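Local coordinates for adenosine monophosphate-protein transferase FICD homolog (Caenorhabditis elegans, PDB 5JJ6) that belongs to the Fic/DOC family of mainly helical Fido-domain proteins, as a homolog of FICD, at residues B[263-274]-B[288-299]. Sequence-based numbering, arbitrary orientation.
Sequences PIERAAIAHYKL and ARLLLNLIMMRS
A267, on helix 263-274, points its CB at helix 288-297 and meets three side chains there: CG of L292, CG2 of I295 and CG of M296, the last at 3.8 Å from the CB. Such a small residue fits the close spacing of the two segment axes, 8.3 Å at nearest approach, with directions 157° apart, roughly antiparallel. One turn on, A270 faces the same way, and its CB touches CD1 of I295. The two branches of I295 divide the work: CG1 lies anti to the carbonyl carbon and carries CD1 to A270, while CG2 rests against A267 and, at 4.1 Å, NE of R266, near the guanidinium plane. M296 is bent at chi2 and chi3, which brings SD within 4.1 Å of I264 CG1.

At one end, CB of A288 sits over a face of the H271 imidazole, 4.1 Å from the centroid and 13° off the normal, a CH-pi contact. CG of R289 approaches the same ring at its edge, 3.8 Å from H271 NE2, the two side chains running alongside. NE2 is hydrogen-bonded to the Y314 hydroxyl, which also binds NH1 of R289; NH2 of R289 is held by the carbonyl of T144. CD2 of L274 fills in beside A288 and L291. At the other end, NH2 of R266 makes a weak, bent hydrogen bond to OG of S299 (3.4 Å, 139°), whereas its NH1 is held by the carbonyl of T258.

Helix 327-346 covers I264 and M296, helix 239-254 L274 and I295. The R289 side chain lies about 5 Å from a sulfate ion, probably from the crystallisation liquor. The pair flanks the loop of the Fic motif, HPFx(D/E)GNGRxxR, whose last residues are A288 and R289: the helix-loop-helix core of the Fic fold.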
loop_
_atom_site.group_PDB
_atom_site.type_symbol
_atom_site.label_atom_id
_atom_site.label_comp_id
_atom_site.label_asym_id
_atom_site.label_seq_id
_atom_site.Cartn_x
_atom_site.Cartn_y
_atom_site.Cartn_z
ATOM N N PRO B 263 10.426 32.397 5.152
ATOM C CA PRO B 263 10.285 30.963 4.890
ATOM C C PRO B 263 9.563 30.224 6.020
ATOM O O PRO B 263 8.743 29.346 5.740
ATOM C CB PRO B 263 11.731 30.494 4.775
ATOM C CG PRO B 263 12.447 31.663 4.260
ATOM C CD PRO B 263 11.797 32.857 4.881
ATOM N N ILE B 264 9.879 30.553 7.269
ATOM C CA ILE B 264 9.235 29.898 8.403
ATOM C C ILE B 264 7.734 30.164 8.441
ATOM O O ILE B 264 6.926 29.258 8.650
ATOM C CB ILE B 264 9.841 30.354 9.719
ATOM C CG1 ILE B 264 11.300 29.931 9.805
ATOM C CG2 ILE B 264 9.100 29.754 10.873
ATOM C CD1 ILE B 264 11.948 30.314 11.116
ATOM N N GLU B 265 7.356 31.414 8.243
ATOM C CA GLU B 265 5.941 31.750 8.214
ATOM C C GLU B 265 5.241 31.148 6.989
ATOM O O GLU B 265 4.116 30.649 7.082
ATOM C CB GLU B 265 5.769 33.258 8.260
ATOM C CG GLU B 265 4.428 33.660 8.795
ATOM C CD GLU B 265 4.375 35.122 9.159
ATOM O OE1 GLU B 265 5.460 35.744 9.265
ATOM O OE2 GLU B 265 3.250 35.638 9.348
ATOM N N ARG B 266 5.919 31.198 5.849
ATOM C CA ARG B 266 5.442 30.566 4.628
ATOM C C ARG B 266 5.125 29.074 4.903
ATOM O O ARG B 266 4.077 28.549 4.500
ATOM C CB ARG B 266 6.484 30.734 3.519
ATOM C CG ARG B 266 6.054 30.206 2.174
ATOM C CD ARG B 266 6.897 30.796 1.045
ATOM N NE ARG B 266 8.327 30.550 1.219
ATOM C CZ ARG B 266 9.264 31.495 1.197
ATOM N NH1 ARG B 266 8.930 32.766 1.015
ATOM N NH2 ARG B 266 10.540 31.173 1.366
ATOM N N ALA B 267 6.058 28.403 5.577
ATOM C CA ALA B 267 5.927 26.998 5.944
ATOM C C ALA B 267 4.741 26.735 6.887
ATOM O O ALA B 267 3.935 25.824 6.665
ATOM C CB ALA B 267 7.218 26.516 6.574
ATOM N N ALA B 268 4.648 27.524 7.951
ATOM C CA ALA B 268 3.543 27.381 8.882
ATOM C C ALA B 268 2.193 27.565 8.177
ATOM O O ALA B 268 1.242 26.799 8.387
ATOM C CB ALA B 268 3.689 28.375 10.017
ATOM N N ILE B 269 2.108 28.580 7.330
ATOM C CA ILE B 269 0.852 28.859 6.655
ATOM C C ILE B 269 0.510 27.725 5.679
ATOM O O ILE B 269 -0.651 27.339 5.546
ATOM C CB ILE B 269 0.892 30.217 5.911
ATOM C CG1 ILE B 269 1.068 31.368 6.894
ATOM C CG2 ILE B 269 -0.380 30.436 5.094
ATOM C CD1 ILE B 269 1.376 32.689 6.209
ATOM N N ALA B 270 1.526 27.191 5.010
ATOM C CA ALA B 270 1.326 26.049 4.127
ATOM C C ALA B 270 0.735 24.867 4.888
ATOM O O ALA B 270 -0.300 24.307 4.498
ATOM C CB ALA B 270 2.611 25.660 3.497
ATOM N N HIS B 271 1.415 24.490 5.966
ATOM C CA HIS B 271 0.943 23.444 6.854
ATOM C C HIS B 271 -0.523 23.640 7.221
ATOM O O HIS B 271 -1.334 22.714 7.121
ATOM C CB HIS B 271 1.778 23.421 8.124
ATOM C CG HIS B 271 1.388 22.340 9.077
ATOM N ND1 HIS B 271 0.178 22.326 9.736
ATOM C CD2 HIS B 271 2.059 21.245 9.503
ATOM C CE1 HIS B 271 0.113 21.260 10.511
ATOM N NE2 HIS B 271 1.244 20.590 10.394
ATOM N N TYR B 272 -0.846 24.861 7.640
ATOM C CA TYR B 272 -2.182 25.207 8.107
ATOM C C TYR B 272 -3.227 25.064 7.000
ATOM O O TYR B 272 -4.287 24.457 7.189
ATOM C CB TYR B 272 -2.196 26.651 8.636
ATOM C CG TYR B 272 -3.556 27.106 9.117
ATOM C CD1 TYR B 272 -4.171 26.481 10.199
ATOM C CD2 TYR B 272 -4.245 28.122 8.468
ATOM C CE1 TYR B 272 -5.416 26.871 10.644
ATOM C CE2 TYR B 272 -5.503 28.522 8.900
ATOM C CZ TYR B 272 -6.080 27.888 9.993
ATOM O OH TYR B 272 -7.328 28.260 10.449
ATOM N N LYS B 273 -2.915 25.634 5.843
ATOM C CA LYS B 273 -3.815 25.588 4.705
ATOM C C LYS B 273 -4.102 24.152 4.274
ATOM O O LYS B 273 -5.262 23.780 4.072
ATOM C CB LYS B 273 -3.251 26.394 3.529
ATOM C CG LYS B 273 -3.209 27.926 3.763
ATOM C CD LYS B 273 -3.015 28.686 2.444
ATOM C CE LYS B 273 -4.248 28.460 1.574
ATOM N NZ LYS B 273 -4.044 28.786 0.143
ATOM N N LEU B 274 -3.052 23.344 4.144
ATOM C CA LEU B 274 -3.225 21.957 3.734
ATOM C C LEU B 274 -4.046 21.182 4.777
ATOM O O LEU B 274 -4.982 20.449 4.432
ATOM C CB LEU B 274 -1.867 21.265 3.516
ATOM C CG LEU B 274 -1.949 19.831 2.957
ATOM C CD1 LEU B 274 -2.627 19.791 1.603
ATOM C CD2 LEU B 274 -0.604 19.193 2.865
ATOM N N ALA B 288 1.269 17.211 5.502
ATOM C CA ALA B 288 1.381 18.629 5.855
ATOM C C ALA B 288 2.717 18.955 6.524
ATOM O O ALA B 288 3.302 20.016 6.281
ATOM C CB ALA B 288 0.235 19.036 6.754
ATOM N N ARG B 289 3.155 18.088 7.432
ATOM C CA ARG B 289 4.447 18.301 8.063
ATOM C C ARG B 289 5.525 18.126 7.017
ATOM O O ARG B 289 6.576 18.772 7.061
ATOM C CB ARG B 289 4.663 17.365 9.260
ATOM C CG ARG B 289 3.729 17.667 10.406
ATOM C CD ARG B 289 4.042 16.897 11.668
ATOM N NE ARG B 289 3.722 15.478 11.591
ATOM C CZ ARG B 289 2.485 14.995 11.629
ATOM N NH1 ARG B 289 1.455 15.828 11.720
ATOM N NH2 ARG B 289 2.281 13.686 11.560
ATOM N N LEU B 290 5.259 17.233 6.074
ATOM C CA LEU B 290 6.206 16.980 5.006
ATOM C C LEU B 290 6.360 18.228 4.155
ATOM O O LEU B 290 7.468 18.662 3.868
ATOM C CB LEU B 290 5.751 15.794 4.165
ATOM C CG LEU B 290 6.853 14.939 3.550
ATOM C CD1 LEU B 290 7.810 14.422 4.610
ATOM C CD2 LEU B 290 6.205 13.805 2.788
ATOM N N LEU B 291 5.225 18.811 3.786
ATOM C CA LEU B 291 5.158 20.015 2.967
ATOM C C LEU B 291 5.872 21.171 3.651
ATOM O O LEU B 291 6.662 21.898 3.022
ATOM C CB LEU B 291 3.702 20.386 2.706
ATOM C CG LEU B 291 3.508 21.622 1.841
ATOM C CD1 LEU B 291 4.371 21.524 0.597
ATOM C CD2 LEU B 291 2.041 21.786 1.475
ATOM N N LEU B 292 5.583 21.322 4.942
ATOM C CA LEU B 292 6.285 22.269 5.789
ATOM C C LEU B 292 7.776 22.102 5.577
ATOM O O LEU B 292 8.491 23.058 5.214
ATOM C CB LEU B 292 5.932 22.036 7.258
ATOM C CG LEU B 292 6.392 22.988 8.366
ATOM C CD1 LEU B 292 5.590 22.685 9.600
ATOM C CD2 LEU B 292 7.864 22.847 8.690
ATOM N N ASN B 293 8.228 20.867 5.773
ATOM C CA ASN B 293 9.646 20.565 5.663
ATOM C C ASN B 293 10.273 20.849 4.294
ATOM O O ASN B 293 11.377 21.384 4.210
ATOM C CB ASN B 293 9.894 19.119 6.008
ATOM C CG ASN B 293 11.339 18.828 6.109
ATOM O OD1 ASN B 293 12.055 19.475 6.882
ATOM N ND2 ASN B 293 11.813 17.894 5.286
ATOM N N LEU B 294 9.567 20.475 3.235
ATOM C CA LEU B 294 9.985 20.765 1.881
ATOM C C LEU B 294 10.235 22.258 1.740
ATOM O O LEU B 294 11.324 22.676 1.355
ATOM C CB LEU B 294 8.927 20.288 0.889
ATOM C CG LEU B 294 9.007 20.790 -0.548
ATOM C CD1 LEU B 294 10.256 20.273 -1.199
ATOM C CD2 LEU B 294 7.780 20.334 -1.307
ATOM N N ILE B 295 9.227 23.061 2.065
ATOM C CA ILE B 295 9.366 24.521 2.025
ATOM C C ILE B 295 10.576 25.025 2.829
ATOM O O ILE B 295 11.327 25.877 2.365
ATOM C CB ILE B 295 8.114 25.198 2.561
ATOM C CG1 ILE B 295 6.925 24.850 1.685
ATOM C CG2 ILE B 295 8.297 26.700 2.625
ATOM C CD1 ILE B 295 5.702 25.540 2.130
ATOM N N MET B 296 10.775 24.486 4.025
ATOM C CA MET B 296 11.888 24.922 4.856
ATOM C C MET B 296 13.251 24.542 4.277
ATOM O O MET B 296 14.221 25.271 4.448
ATOM C CB MET B 296 11.766 24.309 6.245
ATOM C CG MET B 296 10.642 24.867 7.035
ATOM S SD MET B 296 11.179 26.470 7.586
ATOM C CE MET B 296 12.386 26.024 8.835
ATOM N N MET B 297 13.318 23.411 3.577
ATOM C CA MET B 297 14.579 22.917 3.021
ATOM C C MET B 297 14.957 23.669 1.746
ATOM O O MET B 297 16.139 23.943 1.507
ATOM C CB MET B 297 14.496 21.415 2.742
ATOM C CG MET B 297 14.445 20.537 4.003
ATOM S SD MET B 297 14.770 18.769 3.711
ATOM C CE MET B 297 16.551 18.758 3.516
ATOM N N ARG B 298 13.961 24.026 0.937
ATOM C CA ARG B 298 14.238 24.782 -0.272
ATOM C C ARG B 298 14.709 26.194 0.061
ATOM O O ARG B 298 15.134 26.937 -0.821
ATOM C CB ARG B 298 13.017 24.819 -1.185
ATOM C CG ARG B 298 12.514 23.436 -1.484
ATOM C CD ARG B 298 11.727 23.353 -2.769
ATOM N NE ARG B 298 10.893 24.518 -2.989
ATOM C CZ ARG B 298 10.683 25.042 -4.188
ATOM N NH1 ARG B 298 11.266 24.489 -5.247
ATOM N NH2 ARG B 298 9.902 26.116 -4.326
ATOM N N SER B 299 14.612 26.566 1.333
ATOM C CA SER B 299 15.121 27.848 1.786
ATOM C C SER B 299 16.374 27.644 2.615
ATOM O O SER B 299 16.746 28.509 3.407
ATOM C CB SER B 299 14.067 28.594 2.593
ATOM O OG SER B 299 12.914 28.807 1.800
#